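ThiJ/PfpI family protein (Pseudomonas syringae pv. tomato, PDB 3EWN) is of unknown function but belongs to the DJ-1/PfpI branch of the class I glutamine amidotransferase-like proteins. Local coordinates at residues Arg83-Phe89 / Arg116-Ser122; Trp20-Ile26 / Phe46-Gly51; Tyr31-Thr35 / Pro91-Thr97; Tyr55-Leu61 / Ile72-Phe78. One frame throughout, in Å; residues are numbered along the deposited sequence.

Interaction 1: Arg83-Phe89 / Arg116-Ser122; sequences RDLTVLF and RAKYITS
Arg83 and Arg116 lay their guanidinium groups flat on one another, planes 17° apart and centres 3.7 Å apart, at the entrance to two neighbouring parallel strands in the central sheet of the DJ-1/PfpI alpha/beta fold. NH2 of Arg116 sits over the centre of the Arg83 group. The closeness of the two charges is probably eased by acceptors at the edge of Arg116: Asp84 OD1 meets Arg116 NE at 2.9 Å in a salt bridge near the guanidinium plane, the carboxylate turned 52° from it, and Asp112 takes NH2. Arg116 also grips Arg83 O side-on, NE and NH2 both reaching that oxygen from one face of its carbonyl plane.

Further in, Val87, Leu88 and Phe89 run beside Tyr119, Ile120 and Thr121, the short strand axes 4.8 Å apart. Val87 CG2 packs 4.1 Å from Tyr119 CD2, on the face covered by helix 177-189; on the other face, CB of Leu88 meets CB of Ala117. Thr121 holds its hydroxyl between its own N and carbonyl carbon (chi1 68°), in the plane of the Phe89 ring at its edge. From there Thr121 OG1 donates to Leu88 O at 2.9 Å, joining Thr121 N on the same acceptor.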
loop_
_atom_site.group_PDB
_atom_site.type_symbol
_atom_site.label_atom_id
_atom_site.label_comp_id
_atom_site.label_asym_id
_atom_site.label_seq_id
_atom_site.Cartn_x
_atom_site.Cartn_y
_atom_site.Cartn_z
ATOM N N ARG A 83 16.268 21.248 -1.875
ATOM C CA ARG A 83 17.050 21.214 -3.110
ATOM C C ARG A 83 17.886 19.945 -3.265
ATOM O O ARG A 83 17.968 19.383 -4.356
ATOM C CB ARG A 83 17.974 22.431 -3.171
ATOM C CG ARG A 83 17.258 23.759 -3.363
ATOM C CD ARG A 83 17.225 24.152 -4.827
ATOM N NE ARG A 83 18.576 24.293 -5.367
ATOM C CZ ARG A 83 18.853 24.479 -6.654
ATOM N NH1 ARG A 83 17.872 24.549 -7.546
ATOM N NH2 ARG A 83 20.115 24.590 -7.051
ATOM N N ASP A 84 18.525 19.516 -2.180
ATOM C CA ASP A 84 19.356 18.315 -2.207
ATOM C C ASP A 84 18.656 17.195 -1.445
ATOM O O ASP A 84 18.370 17.329 -0.258
ATOM C CB ASP A 84 20.725 18.599 -1.586
ATOM C CG ASP A 84 21.461 19.729 -2.284
ATOM O OD1 ASP A 84 21.053 20.126 -3.396
ATOM O OD2 ASP A 84 22.461 20.219 -1.721
ATOM N N LEU A 85 18.395 16.089 -2.134
ATOM C CA LEU A 85 17.692 14.954 -1.544
ATOM C C LEU A 85 18.496 13.663 -1.513
ATOM O O LEU A 85 19.412 13.468 -2.309
ATOM C CB LEU A 85 16.411 14.692 -2.337
ATOM C CG LEU A 85 15.425 15.853 -2.468
ATOM C CD1 LEU A 85 14.486 15.599 -3.642
ATOM C CD2 LEU A 85 14.653 16.013 -1.170
ATOM N N THR A 86 18.137 12.780 -0.584
ATOM C CA THR A 86 18.784 11.480 -0.496
ATOM C C THR A 86 18.081 10.632 -1.548
ATOM O O THR A 86 18.713 9.871 -2.286
ATOM C CB THR A 86 18.562 10.830 0.880
ATOM O OG1 THR A 86 19.004 11.727 1.904
ATOM C CG2 THR A 86 19.333 9.520 0.981
ATOM N N VAL A 87 16.761 10.785 -1.618
ATOM C CA VAL A 87 15.955 10.037 -2.577
ATOM C C VAL A 87 14.862 10.861 -3.249
ATOM O O VAL A 87 14.142 11.609 -2.592
ATOM C CB VAL A 87 15.257 8.833 -1.905
ATOM C CG1 VAL A 87 14.423 8.079 -2.940
ATOM C CG2 VAL A 87 16.284 7.912 -1.273
ATOM N N LEU A 88 14.758 10.722 -4.567
ATOM C CA LEU A 88 13.712 11.389 -5.341
ATOM C C LEU A 88 12.896 10.201 -5.828
ATOM O O LEU A 88 13.462 9.240 -6.343
ATOM C CB LEU A 88 14.295 12.150 -6.534
ATOM C CG LEU A 88 13.269 12.806 -7.474
ATOM C CD1 LEU A 88 12.392 13.806 -6.710
ATOM C CD2 LEU A 88 13.998 13.501 -8.607
ATOM N N PHE A 89 11.577 10.255 -5.667
ATOM C CA PHE A 89 10.727 9.130 -6.053
ATOM C C PHE A 89 9.462 9.540 -6.790
ATOM O O PHE A 89 8.845 10.545 -6.455
ATOM C CB PHE A 89 10.330 8.351 -4.791
ATOM C CG PHE A 89 9.237 7.340 -5.012
ATOM C CD1 PHE A 89 9.543 6.026 -5.356
ATOM C CD2 PHE A 89 7.901 7.703 -4.878
ATOM C CE1 PHE A 89 8.531 5.087 -5.559
ATOM C CE2 PHE A 89 6.881 6.773 -5.081
ATOM C CZ PHE A 89 7.197 5.462 -5.422
ATOM N N ARG A 116 20.757 16.372 -8.472
ATOM C CA ARG A 116 21.512 16.325 -7.225
ATOM C C ARG A 116 21.117 15.209 -6.255
ATOM O O ARG A 116 21.805 14.985 -5.261
ATOM C CB ARG A 116 21.400 17.672 -6.510
ATOM C CG ARG A 116 21.960 18.849 -7.296
ATOM C CD ARG A 116 21.795 20.136 -6.508
ATOM N NE ARG A 116 20.389 20.419 -6.247
ATOM C CZ ARG A 116 19.534 20.868 -7.159
ATOM N NH1 ARG A 116 19.943 21.098 -8.401
ATOM N NH2 ARG A 116 18.264 21.070 -6.832
ATOM N N ALA A 117 20.024 14.506 -6.539
ATOM C CA ALA A 117 19.573 13.436 -5.653
ATOM C C ALA A 117 20.553 12.269 -5.609
ATOM O O ALA A 117 21.101 11.871 -6.636
ATOM C CB ALA A 117 18.188 12.943 -6.093
ATOM N N LYS A 118 20.771 11.719 -4.418
ATOM C CA LYS A 118 21.686 10.589 -4.264
ATOM C C LYS A 118 21.107 9.377 -4.991
ATOM O O LYS A 118 21.832 8.606 -5.626
ATOM C CB LYS A 118 21.889 10.273 -2.779
ATOM C CG LYS A 118 23.006 9.276 -2.511
ATOM C CD LYS A 118 23.233 9.066 -1.016
ATOM C CE LYS A 118 24.354 8.059 -0.769
ATOM N NZ LYS A 118 24.595 7.805 0.681
ATOM N N TYR A 119 19.791 9.218 -4.895
ATOM C CA TYR A 119 19.096 8.118 -5.553
ATOM C C TYR A 119 17.903 8.663 -6.321
ATOM O O TYR A 119 17.168 9.507 -5.815
ATOM C CB TYR A 119 18.598 7.102 -4.528
ATOM C CG TYR A 119 19.689 6.409 -3.745
ATOM C CD1 TYR A 119 20.392 5.330 -4.288
ATOM C CD2 TYR A 119 20.016 6.828 -2.457
ATOM C CE1 TYR A 119 21.393 4.688 -3.561
ATOM C CE2 TYR A 119 21.013 6.193 -1.723
ATOM C CZ TYR A 119 21.695 5.126 -2.281
ATOM O OH TYR A 119 22.678 4.497 -1.555
ATOM N N ILE A 120 17.729 8.175 -7.547
ATOM C CA ILE A 120 16.619 8.563 -8.411
ATOM C C ILE A 120 15.809 7.281 -8.545
ATOM O O ILE A 120 16.295 6.277 -9.068
ATOM C CB ILE A 120 17.137 9.035 -9.781
ATOM C CG1 ILE A 120 17.925 10.337 -9.592
ATOM C CG2 ILE A 120 15.979 9.220 -10.754
ATOM C CD1 ILE A 120 18.568 10.866 -10.859
ATOM N N THR A 121 14.571 7.314 -8.071
ATOM C CA THR A 121 13.753 6.112 -8.069
ATOM C C THR A 121 12.318 6.306 -8.525
ATOM O O THR A 121 11.820 7.425 -8.616
ATOM C CB THR A 121 13.708 5.520 -6.654
ATOM O OG1 THR A 121 12.981 6.413 -5.799
ATOM C CG2 THR A 121 15.122 5.353 -6.094
ATOM N N SER A 122 11.653 5.189 -8.791
ATOM C CA SER A 122 10.260 5.204 -9.209
ATOM C C SER A 122 9.719 3.791 -9.132
ATOM O O SER A 122 10.475 2.824 -9.016
ATOM C CB SER A 122 10.119 5.720 -10.648
ATOM O OG SER A 122 10.638 4.791 -11.592
HETATM O O HOH W 1 21.720 15.356 -2.666
#

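Interaction 2: Trp20-Ile26 / Phe46-Gly51; sequences WMGDEQI and FGSLMG
Ile26 meets Phe46 and Leu49 through the far end of its side chain. From CB, the CG2 branch stands over one face of the Phe46 ring, 4.3 Å above the plane and displaced toward the rim. The CG1 branch lies anti to the carbonyl carbon (chi1 -59°) and runs almost straight to CD1, which lies 3.9 Å from both Phe46 CD1 and Leu49 CD1, the Leu49 side chain crossing at about a right angle. Phe46 and Leu49 are the ends of a type I turn, closed by Leu49 N on Phe46 O.

These elements belong to the first beta-alpha-beta unit of the fold: the turn follows helix 36-46 and leads into strand 53-58, which lies beside strand 25-29. Helix 177-189 covers the cluster through Met185 and Leu189.

Toward the N terminus the contact is more exposed and rests mostly on backbone atoms and the selenomethionines. Gly22 N makes a weak bond to Met50 O, bent to 129° at the hydrogen, while Arg190 also donates to that oxygen. The methyl CE of selenomethionine Met21 reaches Gly51 CA at 3.6 Å, and CB of selenomethionine Met50 lies 3.3 Å from Trp20 O. Water joins Gly51 O to Glu24 O.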
loop_
_atom_site.group_PDB
_atom_site.type_symbol
_atom_site.label_atom_id
_atom_site.label_comp_id
_atom_site.label_asym_id
_atom_site.label_seq_id
_atom_site.Cartn_x
_atom_site.Cartn_y
_atom_site.Cartn_z
ATOM N N TRP A 20 20.421 2.440 13.545
ATOM C CA TRP A 20 19.053 2.803 13.905
ATOM C C TRP A 20 18.651 4.202 13.458
ATOM O O TRP A 20 17.545 4.400 12.953
ATOM C CB TRP A 20 18.855 2.674 15.420
ATOM C CG TRP A 20 19.016 1.268 15.901
ATOM C CD1 TRP A 20 19.975 0.789 16.750
ATOM C CD2 TRP A 20 18.232 0.139 15.505
ATOM N NE1 TRP A 20 19.838 -0.571 16.900
ATOM C CE2 TRP A 20 18.775 -0.995 16.146
ATOM C CE3 TRP A 20 17.122 -0.024 14.663
ATOM C CZ2 TRP A 20 18.248 -2.278 15.972
ATOM C CZ3 TRP A 20 16.598 -1.300 14.489
ATOM C CH2 TRP A 20 17.164 -2.412 15.141
HETATM N N MSE A 21 19.548 5.165 13.652
HETATM C CA MSE A 21 19.283 6.551 13.279
HETATM C C MSE A 21 19.837 6.932 11.916
HETATM O O MSE A 21 20.878 6.438 11.484
HETATM C CB MSE A 21 19.856 7.515 14.325
HETATM C CG MSE A 21 18.969 7.777 15.527
HETATM SE SE MSE A 21 17.278 8.579 15.036
HETATM C CE MSE A 21 17.921 10.063 14.049
ATOM N N GLY A 22 19.120 7.828 11.245
ATOM C CA GLY A 22 19.530 8.297 9.938
ATOM C C GLY A 22 19.029 9.714 9.744
ATOM O O GLY A 22 18.312 10.238 10.594
ATOM N N ASP A 23 19.394 10.337 8.629
ATOM C CA ASP A 23 18.969 11.708 8.364
ATOM C C ASP A 23 18.602 11.894 6.895
ATOM O O ASP A 23 18.800 12.969 6.326
ATOM C CB ASP A 23 20.092 12.673 8.744
ATOM C CG ASP A 23 21.299 12.552 7.831
ATOM O OD1 ASP A 23 21.656 11.417 7.453
ATOM O OD2 ASP A 23 21.898 13.596 7.498
ATOM N N GLU A 24 18.054 10.845 6.290
ATOM C CA GLU A 24 17.677 10.898 4.883
ATOM C C GLU A 24 16.586 11.920 4.578
ATOM O O GLU A 24 15.678 12.145 5.379
ATOM C CB GLU A 24 17.208 9.518 4.399
ATOM C CG GLU A 24 18.261 8.422 4.492
ATOM C CD GLU A 24 18.212 7.653 5.802
ATOM O OE1 GLU A 24 17.530 8.098 6.751
ATOM O OE2 GLU A 24 18.865 6.592 5.881
ATOM N N GLN A 25 16.694 12.533 3.404
ATOM C CA GLN A 25 15.718 13.506 2.924
ATOM C C GLN A 25 15.089 12.794 1.736
ATOM O O GLN A 25 15.744 12.592 0.718
ATOM C CB GLN A 25 16.416 14.782 2.453
ATOM C CG GLN A 25 17.209 15.490 3.539
ATOM C CD GLN A 25 16.339 15.924 4.696
ATOM O OE1 GLN A 25 15.297 16.550 4.503
ATOM N NE2 GLN A 25 16.766 15.598 5.916
ATOM N N ILE A 26 13.820 12.429 1.869
ATOM C CA ILE A 26 13.126 11.678 0.833
ATOM C C ILE A 26 11.929 12.421 0.261
ATOM O O ILE A 26 10.981 12.731 0.985
ATOM C CB ILE A 26 12.658 10.317 1.413
ATOM C CG1 ILE A 26 13.875 9.534 1.915
ATOM C CG2 ILE A 26 11.893 9.523 0.369
ATOM C CD1 ILE A 26 13.540 8.343 2.799
ATOM N N PHE A 46 9.920 3.278 3.456
ATOM C CA PHE A 46 10.685 4.484 3.769
ATOM C C PHE A 46 10.269 5.031 5.128
ATOM O O PHE A 46 11.082 5.597 5.867
ATOM C CB PHE A 46 10.458 5.574 2.716
ATOM C CG PHE A 46 11.132 5.311 1.402
ATOM C CD1 PHE A 46 12.461 4.908 1.355
ATOM C CD2 PHE A 46 10.451 5.510 0.206
ATOM C CE1 PHE A 46 13.104 4.712 0.136
ATOM C CE2 PHE A 46 11.088 5.316 -1.020
ATOM C CZ PHE A 46 12.418 4.916 -1.052
ATOM N N GLY A 47 8.993 4.858 5.449
ATOM C CA GLY A 47 8.471 5.345 6.713
ATOM C C GLY A 47 9.059 4.636 7.918
ATOM O O GLY A 47 8.947 5.129 9.039
ATOM N N SER A 48 9.693 3.488 7.693
ATOM C CA SER A 48 10.292 2.725 8.786
ATOM C C SER A 48 11.646 3.289 9.213
ATOM O O SER A 48 12.170 2.921 10.258
ATOM C CB SER A 48 10.482 1.264 8.377
ATOM O OG SER A 48 11.616 1.124 7.536
ATOM N N LEU A 49 12.205 4.179 8.400
ATOM C CA LEU A 49 13.506 4.779 8.676
ATOM C C LEU A 49 13.466 5.845 9.778
ATOM O O LEU A 49 12.922 6.928 9.577
ATOM C CB LEU A 49 14.056 5.392 7.381
ATOM C CG LEU A 49 14.259 4.415 6.217
ATOM C CD1 LEU A 49 14.496 5.185 4.924
ATOM C CD2 LEU A 49 15.440 3.498 6.522
HETATM N N MSE A 50 14.051 5.540 10.936
HETATM C CA MSE A 50 14.080 6.485 12.054
HETATM C C MSE A 50 14.972 7.682 11.735
HETATM O O MSE A 50 16.117 7.513 11.318
HETATM C CB MSE A 50 14.610 5.798 13.318
HETATM C CG MSE A 50 13.690 4.747 13.911
HETATM SE SE MSE A 50 14.587 3.663 15.258
HETATM C CE MSE A 50 14.769 5.018 16.604
ATOM N N GLY A 51 14.446 8.890 11.925
ATOM C CA GLY A 51 15.226 10.088 11.668
ATOM C C GLY A 51 15.073 10.669 10.275
ATOM O O GLY A 51 15.428 11.825 10.036
HETATM O O HOH W 2 16.359 13.517 8.101
#

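Interaction 3: Tyr31-Thr35 / Pro91-Thr97; sequences YPGMT and PGGTDGT
Tyr31 drives its ring between Pro91 and the start of helix 95-100, and this is the close-packed half of the contact. Its hydroxyl donates to Pro91 O at 2.7 Å, from above the carbonyl plane by 44°, and is also hydrogen-bonded to Thr97 OG1 at 2.8 Å. A chi1 of 50° folds the ring back against its own turn, where CB of selenomethionine Met34 covers part of one face. Pro91 CG then lies 4.1 Å from Tyr31 CE2 and touches the Met34 selenium. Beside the ring, Thr35 N donates to Gly92 O at 2.9 Å, nearly straight at 164°. Gly33 and Gly96 bring their CA atoms within 4.2 Å, an approach permitted by the lack of side chains.

The outer side is wetter. One water joins Pro32 O to Gly96 O; another donates to Gly33 O while accepting from Thr94 N and Gly96 N. Thr35 OG1 bonds to Asp67, and with Gly93 O it holds a glycerol, probably from the crystallisation liquor. Loops following strands 25-29 and 87-90 thus meet at the carboxyl ends of parallel strands, the edge where alpha/beta folds usually place their pockets.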
loop_
_atom_site.group_PDB
_atom_site.type_symbol
_atom_site.label_atom_id
_atom_site.label_comp_id
_atom_site.label_asym_id
_atom_site.label_seq_id
_atom_site.Cartn_x
_atom_site.Cartn_y
_atom_site.Cartn_z
ATOM N N TYR A 31 0.446 13.144 -7.562
ATOM C CA TYR A 31 -0.290 13.909 -8.556
ATOM C C TYR A 31 -1.661 13.295 -8.764
ATOM O O TYR A 31 -1.889 12.136 -8.416
ATOM C CB TYR A 31 0.491 13.937 -9.878
ATOM C CG TYR A 31 0.952 12.577 -10.365
ATOM C CD1 TYR A 31 0.086 11.723 -11.047
ATOM C CD2 TYR A 31 2.253 12.139 -10.130
ATOM C CE1 TYR A 31 0.506 10.463 -11.485
ATOM C CE2 TYR A 31 2.683 10.879 -10.560
ATOM C CZ TYR A 31 1.804 10.051 -11.236
ATOM O OH TYR A 31 2.222 8.816 -11.666
ATOM N N PRO A 32 -2.601 14.068 -9.322
ATOM C CA PRO A 32 -3.947 13.540 -9.550
ATOM C C PRO A 32 -3.914 12.298 -10.433
ATOM O O PRO A 32 -3.191 12.255 -11.424
ATOM C CB PRO A 32 -4.664 14.706 -10.232
ATOM C CG PRO A 32 -3.959 15.916 -9.673
ATOM C CD PRO A 32 -2.512 15.484 -9.719
ATOM N N GLY A 33 -4.679 11.278 -10.059
ATOM C CA GLY A 33 -4.724 10.078 -10.873
ATOM C C GLY A 33 -3.640 9.045 -10.640
ATOM O O GLY A 33 -3.597 8.032 -11.334
HETATM N N MSE A 34 -2.755 9.287 -9.682
HETATM C CA MSE A 34 -1.706 8.314 -9.404
HETATM C C MSE A 34 -2.345 7.059 -8.807
HETATM O O MSE A 34 -3.454 7.118 -8.282
HETATM C CB MSE A 34 -0.709 8.889 -8.404
HETATM C CG MSE A 34 -1.296 9.090 -7.014
HETATM SE SE MSE A 34 0.000 9.695 -5.750
HETATM C CE MSE A 34 -1.181 10.120 -4.314
ATOM N N THR A 35 -1.656 5.926 -8.907
ATOM C CA THR A 35 -2.154 4.686 -8.330
ATOM C C THR A 35 -1.584 4.771 -6.924
ATOM O O THR A 35 -0.376 4.702 -6.743
ATOM C CB THR A 35 -1.589 3.449 -9.069
ATOM O OG1 THR A 35 -2.027 3.474 -10.435
ATOM C CG2 THR A 35 -2.076 2.161 -8.412
ATOM N N PRO A 91 5.707 7.841 -8.289
ATOM C CA PRO A 91 4.785 6.704 -8.377
ATOM C C PRO A 91 4.153 6.678 -9.763
ATOM O O PRO A 91 4.314 7.624 -10.546
ATOM C CB PRO A 91 3.762 7.010 -7.290
ATOM C CG PRO A 91 3.635 8.506 -7.395
ATOM C CD PRO A 91 5.097 8.946 -7.527
ATOM N N GLY A 92 3.423 5.603 -10.049
ATOM C CA GLY A 92 2.769 5.455 -11.338
ATOM C C GLY A 92 1.272 5.731 -11.368
ATOM O O GLY A 92 0.714 6.371 -10.477
ATOM N N GLY A 93 0.632 5.212 -12.410
ATOM C CA GLY A 93 -0.790 5.396 -12.638
ATOM C C GLY A 93 -0.972 5.322 -14.144
ATOM O O GLY A 93 -0.129 4.743 -14.827
ATOM N N THR A 94 -2.044 5.898 -14.685
ATOM C CA THR A 94 -2.245 5.850 -16.132
ATOM C C THR A 94 -2.369 7.247 -16.737
ATOM O O THR A 94 -1.361 7.922 -16.946
ATOM C CB THR A 94 -3.486 5.010 -16.495
ATOM O OG1 THR A 94 -4.632 5.519 -15.809
ATOM C CG2 THR A 94 -3.272 3.560 -16.093
ATOM N N ASP A 95 -3.593 7.689 -17.016
ATOM C CA ASP A 95 -3.779 9.018 -17.594
ATOM C C ASP A 95 -3.184 10.105 -16.702
ATOM O O ASP A 95 -2.667 11.107 -17.198
ATOM C CB ASP A 95 -5.264 9.309 -17.843
ATOM C CG ASP A 95 -5.812 8.566 -19.057
ATOM O OD1 ASP A 95 -5.007 8.137 -19.909
ATOM O OD2 ASP A 95 -7.046 8.426 -19.165
ATOM N N GLY A 96 -3.255 9.904 -15.388
ATOM C CA GLY A 96 -2.702 10.883 -14.469
ATOM C C GLY A 96 -1.191 10.959 -14.581
ATOM O O GLY A 96 -0.593 12.023 -14.411
ATOM N N THR A 97 -0.578 9.816 -14.868
ATOM C CA THR A 97 0.868 9.708 -15.014
ATOM C C THR A 97 1.328 10.353 -16.321
ATOM O O THR A 97 2.379 10.994 -16.375
ATOM C CB THR A 97 1.297 8.235 -15.011
ATOM O OG1 THR A 97 0.857 7.615 -13.795
ATOM C CG2 THR A 97 2.815 8.116 -15.137
HETATM O O HOH W 3 -1.594 14.086 -12.969
HETATM O O HOH W 4 -4.264 7.816 -13.865
#

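Interaction 4: Tyr55-Leu61 / Ile72-Phe78; sequences YIVAKSL and IVPTATF
Strand 53-58 and the short strand 76-77 run parallel, bridged at Val57 and Ala76 with CA atoms 4.7 Å apart, while Ile56 O accepts from two successive amides, Thr75 N in its carbonyl plane and Ala76 N from above it. Thr75 adds a side-chain bond: its OG1, placed by a chi1 of 58°, takes Ile56 N at 3.0 Å and 164°.

The Phe78 ring packs against the backbone at Ala58 and Lys59. Lys59 CA stands over one face, 3.8 Å from the centroid and 24° off the normal in a CH-pi contact, and Val57 CG1 comes to the edge at 3.7 Å from Phe78 CD1. The Phe109 ring of helix 104-114 stacks with Phe78. On the opposite sheet face Ala58 CB presses on Pro74 CG at 3.6 Å. Leu61 crosses Thr77 at about a right angle, its CG 3.8 Å from Thr77 CG2, and its CD2 approaches Ala76 N.

Just before Pro74, Val73 pairs antiparallel with a strand of the second subunit. Thr75 engages both N and O of Ile56, its hydroxyl standing in for a backbone carbonyl, consistent with polar satisfaction of Ile56 where the second strand is not in regular register.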
loop_
_atom_site.group_PDB
_atom_site.type_symbol
_atom_site.label_atom_id
_atom_site.label_comp_id
_atom_site.label_asym_id
_atom_site.label_seq_id
_atom_site.Cartn_x
_atom_site.Cartn_y
_atom_site.Cartn_z
ATOM N N TYR A 55 8.970 13.900 2.305
ATOM C CA TYR A 55 8.195 15.010 1.766
ATOM C C TYR A 55 7.252 14.492 0.683
ATOM O O TYR A 55 7.690 13.826 -0.254
ATOM C CB TYR A 55 9.133 16.056 1.163
ATOM C CG TYR A 55 10.186 16.557 2.124
ATOM C CD1 TYR A 55 9.909 17.592 3.014
ATOM C CD2 TYR A 55 11.450 15.970 2.168
ATOM C CE1 TYR A 55 10.869 18.034 3.929
ATOM C CE2 TYR A 55 12.417 16.403 3.081
ATOM C CZ TYR A 55 12.117 17.435 3.957
ATOM O OH TYR A 55 13.061 17.864 4.862
ATOM N N ILE A 56 5.960 14.778 0.830
ATOM C CA ILE A 56 4.962 14.373 -0.158
ATOM C C ILE A 56 4.821 15.618 -1.030
ATOM O O ILE A 56 4.127 16.566 -0.670
ATOM C CB ILE A 56 3.627 14.019 0.526
ATOM C CG1 ILE A 56 3.874 12.966 1.612
ATOM C CG2 ILE A 56 2.632 13.485 -0.495
ATOM C CD1 ILE A 56 4.537 11.678 1.104
ATOM N N VAL A 57 5.502 15.602 -2.175
ATOM C CA VAL A 57 5.551 16.747 -3.077
ATOM C C VAL A 57 4.575 16.763 -4.241
ATOM O O VAL A 57 4.417 15.770 -4.947
ATOM C CB VAL A 57 6.969 16.889 -3.662
ATOM C CG1 VAL A 57 7.108 18.214 -4.388
ATOM C CG2 VAL A 57 7.998 16.766 -2.555
ATOM N N ALA A 58 3.953 17.919 -4.452
ATOM C CA ALA A 58 3.003 18.097 -5.547
ATOM C C ALA A 58 3.098 19.514 -6.098
ATOM O O ALA A 58 3.764 20.371 -5.516
ATOM C CB ALA A 58 1.588 17.822 -5.060
ATOM N N LYS A 59 2.428 19.757 -7.220
ATOM C CA LYS A 59 2.433 21.074 -7.855
ATOM C C LYS A 59 1.906 22.128 -6.879
ATOM O O LYS A 59 2.336 23.284 -6.899
ATOM C CB LYS A 59 1.578 21.039 -9.126
ATOM C CG LYS A 59 1.819 22.185 -10.099
ATOM C CD LYS A 59 1.161 21.900 -11.446
ATOM C CE LYS A 59 1.478 22.991 -12.457
ATOM N NZ LYS A 59 0.924 22.691 -13.806
ATOM N N SER A 60 0.968 21.724 -6.029
ATOM C CA SER A 60 0.399 22.614 -5.023
ATOM C C SER A 60 0.051 21.775 -3.801
ATOM O O SER A 60 0.198 20.551 -3.826
ATOM C CB SER A 60 -0.853 23.307 -5.559
ATOM O OG SER A 60 -0.552 24.100 -6.694
ATOM N N LEU A 61 -0.410 22.418 -2.736
ATOM C CA LEU A 61 -0.748 21.680 -1.526
ATOM C C LEU A 61 -2.176 21.147 -1.508
ATOM O O LEU A 61 -2.587 20.501 -0.547
ATOM C CB LEU A 61 -0.491 22.541 -0.285
ATOM C CG LEU A 61 0.978 22.888 -0.002
ATOM C CD1 LEU A 61 1.069 23.710 1.273
ATOM C CD2 LEU A 61 1.805 21.614 0.140
ATOM N N ILE A 72 -4.925 12.219 -1.049
ATOM C CA ILE A 72 -3.747 12.400 -0.205
ATOM C C ILE A 72 -3.389 13.887 -0.133
ATOM O O ILE A 72 -3.495 14.597 -1.130
ATOM C CB ILE A 72 -2.539 11.618 -0.784
ATOM C CG1 ILE A 72 -2.697 10.122 -0.502
ATOM C CG2 ILE A 72 -1.235 12.135 -0.192
ATOM C CD1 ILE A 72 -3.856 9.468 -1.213
ATOM N N VAL A 73 -2.971 14.355 1.040
ATOM C CA VAL A 73 -2.608 15.761 1.200
ATOM C C VAL A 73 -1.098 15.959 1.083
ATOM O O VAL A 73 -0.331 15.396 1.858
ATOM C CB VAL A 73 -3.050 16.316 2.575
ATOM C CG1 VAL A 73 -2.809 17.824 2.617
ATOM C CG2 VAL A 73 -4.522 16.004 2.824
ATOM N N PRO A 74 -0.653 16.752 0.097
ATOM C CA PRO A 74 0.784 16.994 -0.076
ATOM C C PRO A 74 1.327 17.773 1.119
ATOM O O PRO A 74 0.570 18.462 1.802
ATOM C CB PRO A 74 0.851 17.826 -1.357
ATOM C CG PRO A 74 -0.407 17.457 -2.092
ATOM C CD PRO A 74 -1.429 17.370 -0.991
ATOM N N THR A 75 2.630 17.673 1.365
ATOM C CA THR A 75 3.244 18.401 2.474
ATOM C C THR A 75 4.304 19.368 1.962
ATOM O O THR A 75 4.921 20.100 2.738
ATOM C CB THR A 75 3.893 17.454 3.501
ATOM O OG1 THR A 75 4.874 16.635 2.855
ATOM C CG2 THR A 75 2.835 16.579 4.158
ATOM N N ALA A 76 4.503 19.370 0.649
ATOM C CA ALA A 76 5.475 20.251 0.021
ATOM C C ALA A 76 5.113 20.476 -1.438
ATOM O O ALA A 76 4.411 19.666 -2.043
ATOM C CB ALA A 76 6.875 19.645 0.121
ATOM N N THR A 77 5.583 21.589 -1.990
ATOM C CA THR A 77 5.351 21.923 -3.389
ATOM C C THR A 77 6.717 21.892 -4.056
ATOM O O THR A 77 7.730 21.732 -3.377
ATOM C CB THR A 77 4.761 23.335 -3.549
ATOM O OG1 THR A 77 5.698 24.304 -3.062
ATOM C CG2 THR A 77 3.460 23.459 -2.765
ATOM N N PHE A 78 6.750 22.040 -5.374
ATOM C CA PHE A 78 8.018 22.026 -6.091
ATOM C C PHE A 78 8.918 23.142 -5.572
ATOM O O PHE A 78 10.139 23.089 -5.725
ATOM C CB PHE A 78 7.792 22.209 -7.595
ATOM C CG PHE A 78 6.886 21.178 -8.204
ATOM C CD1 PHE A 78 6.842 19.883 -7.696
ATOM C CD2 PHE A 78 6.093 21.496 -9.302
ATOM C CE1 PHE A 78 6.021 18.918 -8.276
ATOM C CE2 PHE A 78 5.269 20.537 -9.891
ATOM C CZ PHE A 78 5.232 19.247 -9.375
#

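In the fold
From the N terminus, interaction 2 closes first, bringing the turn after helix 36-46 back to the start of strand 25-29. Interaction 4 then closes the excursion after strand 53-58 by setting strand 76-77 at the sheet edge. It is nested within the long loop closed by interaction 3, and the two touch where Met34 CE packs on Ile72 CB. Interaction 1 follows, joining strands 87-90 and 119-123. Interactions 1 and 2 both cross interaction 3 along the chain. Interactions 1, 2 and 4 share the central sheet: Thr86 N reaches Gln25 O and Tyr55 N reaches Ile26 O, each at 2.7 Å. Interaction 3 instead joins loops, its centre about 26 Å from that of interaction 2.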